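Ribonuclease J (Methanolobus psychrophilus R15, PDB 5HAB) probably degrades RNA as a metal-dependent exoribonuclease of the metallo-beta-lactamase beta-CASP family, and is here bound to RNA. Local coordinates at residues N47-L59 against G95-H109. The protein carries 1 engineered substitution. Sequence-based numbering, arbitrary orientation.
Sequences NEDIIIIDMGIRL and GNVRAIVCTHGALDH. Engineered in segment 95-109: Ala106 (natural residue His). With SO4 (sulfate ion), chain G; nucleotides of chain D.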
# COMPACT_ATOMS: atom_id res chain seq x y z
N ASN B 47 44.65 2.46 -13.26
CA ASN B 47 45.67 1.63 -13.88
C ASN B 47 45.86 0.33 -13.09
O ASN B 47 45.15 -0.65 -13.33
CB ASN B 47 46.97 2.42 -14.01
CG ASN B 47 46.82 3.62 -14.93
OD1 ASN B 47 46.09 3.56 -15.92
ND2 ASN B 47 47.47 4.72 -14.58
N GLU B 48 46.82 0.29 -12.17
CA GLU B 48 47.04 -0.92 -11.39
C GLU B 48 47.05 -0.65 -9.88
O GLU B 48 47.40 -1.53 -9.09
CB GLU B 48 48.34 -1.61 -11.80
CG GLU B 48 48.40 -2.00 -13.27
CD GLU B 48 49.52 -2.98 -13.57
OE1 GLU B 48 49.36 -3.81 -14.49
OE2 GLU B 48 50.58 -2.92 -12.90
N ASP B 49 46.66 0.56 -9.49
CA ASP B 49 46.50 0.88 -8.08
C ASP B 49 45.02 0.96 -7.72
O ASP B 49 44.23 1.47 -8.50
CB ASP B 49 47.21 2.19 -7.75
CG ASP B 49 48.72 2.05 -7.79
OD1 ASP B 49 49.24 1.02 -7.32
OD2 ASP B 49 49.39 2.97 -8.33
N ILE B 50 44.64 0.45 -6.56
CA ILE B 50 43.23 0.38 -6.18
C ILE B 50 42.93 1.15 -4.90
O ILE B 50 43.62 0.98 -3.89
CB ILE B 50 42.76 -1.08 -6.05
CG1 ILE B 50 43.00 -1.84 -7.36
CG2 ILE B 50 41.29 -1.15 -5.65
CD1 ILE B 50 42.66 -3.31 -7.28
N ILE B 51 41.90 1.99 -4.93
CA ILE B 51 41.36 2.64 -3.74
C ILE B 51 40.02 1.99 -3.39
O ILE B 51 39.07 2.10 -4.15
CB ILE B 51 41.19 4.15 -3.96
CG1 ILE B 51 42.48 4.76 -4.51
CG2 ILE B 51 40.75 4.84 -2.67
CD1 ILE B 51 43.60 4.80 -3.50
N ILE B 52 39.94 1.30 -2.26
CA ILE B 52 38.67 0.78 -1.78
C ILE B 52 37.92 1.91 -1.08
O ILE B 52 38.51 2.70 -0.35
CB ILE B 52 38.87 -0.43 -0.84
CG1 ILE B 52 39.45 -1.62 -1.61
CG2 ILE B 52 37.55 -0.84 -0.20
CD1 ILE B 52 39.74 -2.84 -0.73
N ILE B 53 36.62 2.00 -1.34
CA ILE B 53 35.76 2.98 -0.68
C ILE B 53 34.65 2.27 0.08
O ILE B 53 33.79 1.59 -0.52
CB ILE B 53 35.19 4.00 -1.68
CG1 ILE B 53 36.30 4.58 -2.56
CG2 ILE B 53 34.49 5.12 -0.93
CD1 ILE B 53 35.83 5.72 -3.45
N ASP B 54 34.73 2.39 1.40
CA ASP B 54 33.74 1.90 2.36
C ASP B 54 33.67 0.38 2.42
O ASP B 54 33.92 -0.30 1.43
CB ASP B 54 32.36 2.50 2.06
CG ASP B 54 32.31 4.00 2.30
OD1 ASP B 54 32.89 4.47 3.30
OD2 ASP B 54 31.69 4.72 1.49
N MET B 55 33.34 -0.14 3.59
CA MET B 55 33.21 -1.56 3.83
C MET B 55 32.08 -1.76 4.84
O MET B 55 32.33 -1.86 6.05
CB MET B 55 34.53 -2.16 4.35
CG MET B 55 35.73 -1.98 3.42
SD MET B 55 37.22 -2.86 3.95
CE MET B 55 36.50 -4.02 5.09
N GLY B 56 30.85 -1.83 4.35
CA GLY B 56 29.69 -1.85 5.23
C GLY B 56 29.13 -3.21 5.56
O GLY B 56 29.56 -4.22 5.01
N ILE B 57 28.19 -3.24 6.49
CA ILE B 57 27.50 -4.48 6.84
C ILE B 57 26.00 -4.33 6.58
O ILE B 57 25.46 -3.23 6.64
CB ILE B 57 27.80 -4.87 8.31
CG1 ILE B 57 27.29 -6.29 8.62
CG2 ILE B 57 27.21 -3.86 9.28
CD1 ILE B 57 27.68 -6.79 9.98
N ARG B 58 25.33 -5.44 6.27
CA ARG B 58 23.88 -5.47 6.12
C ARG B 58 23.25 -6.23 7.29
O ARG B 58 23.40 -7.44 7.41
CB ARG B 58 23.47 -6.11 4.79
CG ARG B 58 21.97 -6.21 4.58
CD ARG B 58 21.61 -7.00 3.32
NE ARG B 58 20.16 -7.09 3.16
CZ ARG B 58 19.55 -7.73 2.17
NH1 ARG B 58 20.25 -8.34 1.23
NH2 ARG B 58 18.22 -7.75 2.12
N LEU B 59 22.51 -5.52 8.14
CA LEU B 59 22.07 -6.08 9.42
C LEU B 59 20.97 -7.13 9.33
O LEU B 59 20.99 -8.11 10.08
CB LEU B 59 21.61 -4.95 10.34
CG LEU B 59 22.71 -4.18 11.07
CD1 LEU B 59 23.79 -5.13 11.58
CD2 LEU B 59 23.31 -3.10 10.17
N GLY B 95 44.92 -5.22 -10.11
CA GLY B 95 45.57 -4.13 -9.41
C GLY B 95 45.88 -4.43 -7.95
O GLY B 95 45.53 -5.49 -7.43
N ASN B 96 46.53 -3.49 -7.29
CA ASN B 96 46.86 -3.66 -5.88
C ASN B 96 46.21 -2.55 -5.05
O ASN B 96 46.28 -1.38 -5.42
CB ASN B 96 48.37 -3.66 -5.66
CG ASN B 96 49.07 -4.71 -6.50
OD1 ASN B 96 49.03 -5.90 -6.18
ND2 ASN B 96 49.74 -4.28 -7.56
N VAL B 97 45.61 -2.94 -3.94
CA VAL B 97 44.92 -2.00 -3.07
C VAL B 97 45.93 -1.14 -2.32
O VAL B 97 46.77 -1.64 -1.57
CB VAL B 97 43.98 -2.73 -2.10
CG1 VAL B 97 43.33 -1.75 -1.15
CG2 VAL B 97 42.93 -3.51 -2.88
N ARG B 98 45.82 0.17 -2.52
CA ARG B 98 46.76 1.11 -1.92
C ARG B 98 46.18 1.87 -0.74
O ARG B 98 46.92 2.40 0.08
CB ARG B 98 47.25 2.10 -2.99
CG ARG B 98 48.00 1.46 -4.15
CD ARG B 98 49.29 0.79 -3.69
NE ARG B 98 49.96 0.07 -4.76
CZ ARG B 98 50.96 -0.79 -4.58
NH1 ARG B 98 51.41 -1.04 -3.35
NH2 ARG B 98 51.51 -1.41 -5.61
N ALA B 99 44.85 1.94 -0.66
CA ALA B 99 44.19 2.65 0.43
C ALA B 99 42.74 2.22 0.59
O ALA B 99 42.11 1.75 -0.35
CB ALA B 99 44.27 4.16 0.22
N ILE B 100 42.22 2.40 1.80
CA ILE B 100 40.82 2.14 2.10
C ILE B 100 40.17 3.41 2.63
O ILE B 100 40.50 3.86 3.72
CB ILE B 100 40.68 0.99 3.10
CG1 ILE B 100 41.27 -0.30 2.51
CG2 ILE B 100 39.23 0.79 3.50
CD1 ILE B 100 41.20 -1.49 3.45
N VAL B 101 39.26 4.00 1.86
CA VAL B 101 38.58 5.21 2.32
C VAL B 101 37.24 4.86 2.97
O VAL B 101 36.49 4.03 2.46
CB VAL B 101 38.37 6.21 1.17
CG1 VAL B 101 37.58 7.42 1.66
CG2 VAL B 101 39.71 6.66 0.61
N CYS B 102 36.98 5.47 4.12
CA CYS B 102 35.68 5.38 4.76
C CYS B 102 35.05 6.77 4.82
O CYS B 102 35.55 7.65 5.52
CB CYS B 102 35.79 4.79 6.16
SG CYS B 102 36.22 3.04 6.17
N THR B 103 33.96 6.96 4.08
CA THR B 103 33.40 8.29 3.92
C THR B 103 32.64 8.74 5.17
O THR B 103 32.41 9.93 5.35
CB THR B 103 32.45 8.36 2.71
OG1 THR B 103 31.58 7.23 2.73
CG2 THR B 103 33.26 8.36 1.41
N HIS B 104 32.26 7.79 6.02
CA HIS B 104 31.75 8.12 7.36
C HIS B 104 31.77 6.90 8.26
O HIS B 104 32.17 5.81 7.85
CB HIS B 104 30.33 8.72 7.29
CG HIS B 104 29.29 7.78 6.77
ND1 HIS B 104 28.98 6.58 7.39
CD2 HIS B 104 28.45 7.88 5.71
CE1 HIS B 104 28.02 5.97 6.72
NE2 HIS B 104 27.67 6.74 5.70
N GLY B 105 31.30 7.07 9.49
CA GLY B 105 31.47 6.04 10.50
C GLY B 105 30.27 5.20 10.90
O GLY B 105 30.32 4.52 11.93
N ALA B 106 29.21 5.22 10.11
CA ALA B 106 28.04 4.39 10.39
C ALA B 106 28.29 2.98 9.87
O ALA B 106 29.16 2.79 9.02
CB ALA B 106 26.79 4.99 9.77
N LEU B 107 27.51 2.01 10.36
CA LEU B 107 27.78 0.60 10.08
C LEU B 107 27.65 0.19 8.62
O LEU B 107 28.20 -0.83 8.21
CB LEU B 107 26.87 -0.31 10.92
CG LEU B 107 27.18 -0.48 12.40
CD1 LEU B 107 26.30 -1.58 12.98
CD2 LEU B 107 28.65 -0.81 12.62
N ASP B 108 26.91 0.95 7.83
CA ASP B 108 26.77 0.60 6.42
C ASP B 108 27.99 1.09 5.64
O ASP B 108 28.08 0.90 4.43
CB ASP B 108 25.47 1.16 5.83
CG ASP B 108 25.51 2.65 5.64
OD1 ASP B 108 25.94 3.37 6.57
OD2 ASP B 108 25.12 3.11 4.55
N HIS B 109 28.94 1.71 6.35
CA HIS B 109 30.22 2.08 5.74
C HIS B 109 31.45 1.48 6.44
O HIS B 109 32.47 1.27 5.81
CB HIS B 109 30.36 3.60 5.69
CG HIS B 109 29.66 4.22 4.52
ND1 HIS B 109 29.89 5.51 4.12
CD2 HIS B 109 28.73 3.71 3.67
CE1 HIS B 109 29.13 5.78 3.07
NE2 HIS B 109 28.42 4.71 2.78
S SO4 G . 16.49 -9.71 -0.22
O1 SO4 G . 16.72 -10.61 0.90
O2 SO4 G . 17.76 -9.11 -0.62
O3 SO4 G . 15.54 -8.66 0.19
O4 SO4 G . 15.94 -10.47 -1.34
P A D 3 24.21 2.81 12.65
OP1 A D 3 24.84 3.58 13.75
OP2 A D 3 24.68 3.02 11.26
O5' A D 3 24.35 1.25 12.97
C5' A D 3 24.19 0.76 14.29
C4' A D 3 22.77 0.31 14.56
O4' A D 3 22.51 -0.97 13.93
C3' A D 3 22.40 0.09 16.01
O3' A D 3 22.11 1.30 16.69
C2' A D 3 21.21 -0.85 15.92
O2' A D 3 20.02 -0.12 15.62
C1' A D 3 21.57 -1.70 14.70
N9 A D 3 22.13 -3.01 15.06
C8 A D 3 23.45 -3.40 15.19
N7 A D 3 23.59 -4.66 15.53
C5 A D 3 22.29 -5.14 15.63
C6 A D 3 21.75 -6.40 15.95
N6 A D 3 22.49 -7.47 16.25
N1 A D 3 20.41 -6.53 15.96
C2 A D 3 19.66 -5.46 15.66
N3 A D 3 20.04 -4.23 15.34
C4 A D 3 21.38 -4.13 15.34
P A D 2 21.61 3.93 7.08
OP1 A D 2 21.92 5.04 6.14
OP2 A D 2 22.53 2.77 7.18
O5' A D 2 21.43 4.57 8.53
C5' A D 2 22.15 4.07 9.64
C4' A D 2 21.23 3.64 10.76
O4' A D 2 20.01 3.07 10.21
C3' A D 2 21.78 2.55 11.68
O3' A D 2 22.62 3.07 12.70
C2' A D 2 20.52 1.88 12.22
O2' A D 2 19.98 2.62 13.30
C1' A D 2 19.57 2.00 11.02
N9 A D 2 19.52 0.77 10.20
C8 A D 2 19.87 0.65 8.88
N7 A D 2 19.71 -0.55 8.39
C5 A D 2 19.20 -1.28 9.46
C6 A D 2 18.81 -2.62 9.59
N6 A D 2 18.88 -3.51 8.60
N1 A D 2 18.35 -3.02 10.80
C2 A D 2 18.28 -2.13 11.79
N3 A D 2 18.62 -0.84 11.79
C4 A D 2 19.07 -0.47 10.58
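Strands 49-53 and 96-102 run parallel as neighbours in a mixed sheet, laddered from Asn96 N on Glu48 O to Asp54 N on Val101 O (2.6 Å), with a beta bulge where Ile50 pairs with Val97 but Ile51 with Ala99. At the bulge Arg98 turns toward the partner strand, and its NE makes a salt bridge to Asp49 OD1 (2.8 Å); the oxygen lies at the guanidinium edge, yet the nitrogen meets it from above the carboxylate plane. On one face of the sheet Ile52 CD1 rests on Val97 CG1 (3.8 Å), Val97 CG2 meets Ile50 CG2, and Ile52 CB meets Ile100 CG1; on the other Ile51 reaches Ala99 with CD1 and Val101 with CG2.

Beyond the last ladder bond, Asp54 carries the contact. Its chi1 of -67° points the carboxylate across to Thr103 and His109, and Asp54 OD1 accepts from Thr103 N on the syn side (2.8 Å). The carboxylate also stacks on the His109 ring, planes 26° apart, with OD2 over the face opposite His104. His109 NE2 is hydrogen-bonded to His432 NE2, and His104 NE2 to Asp196 OD2. Met55 N donates a hydrogen bond to His109 O (2.8 Å) and Ile57 N one to Leu107 O (3.0 Å). Leu107 N donates to OP2 of nucleotide A3 of RNA chain D (3.1 Å), beside the engineered Ala106; Leu59 CB lies near the base of A2 of the same RNA strand.

The Thr-His-Gly-Ala-Leu-Asp-His run, with histidine as the natural residue at the engineered alanine, is the HxHxDH signature of the metallo-beta-lactamase fold, set where phosphates of the bound RNA lie, probably the active site.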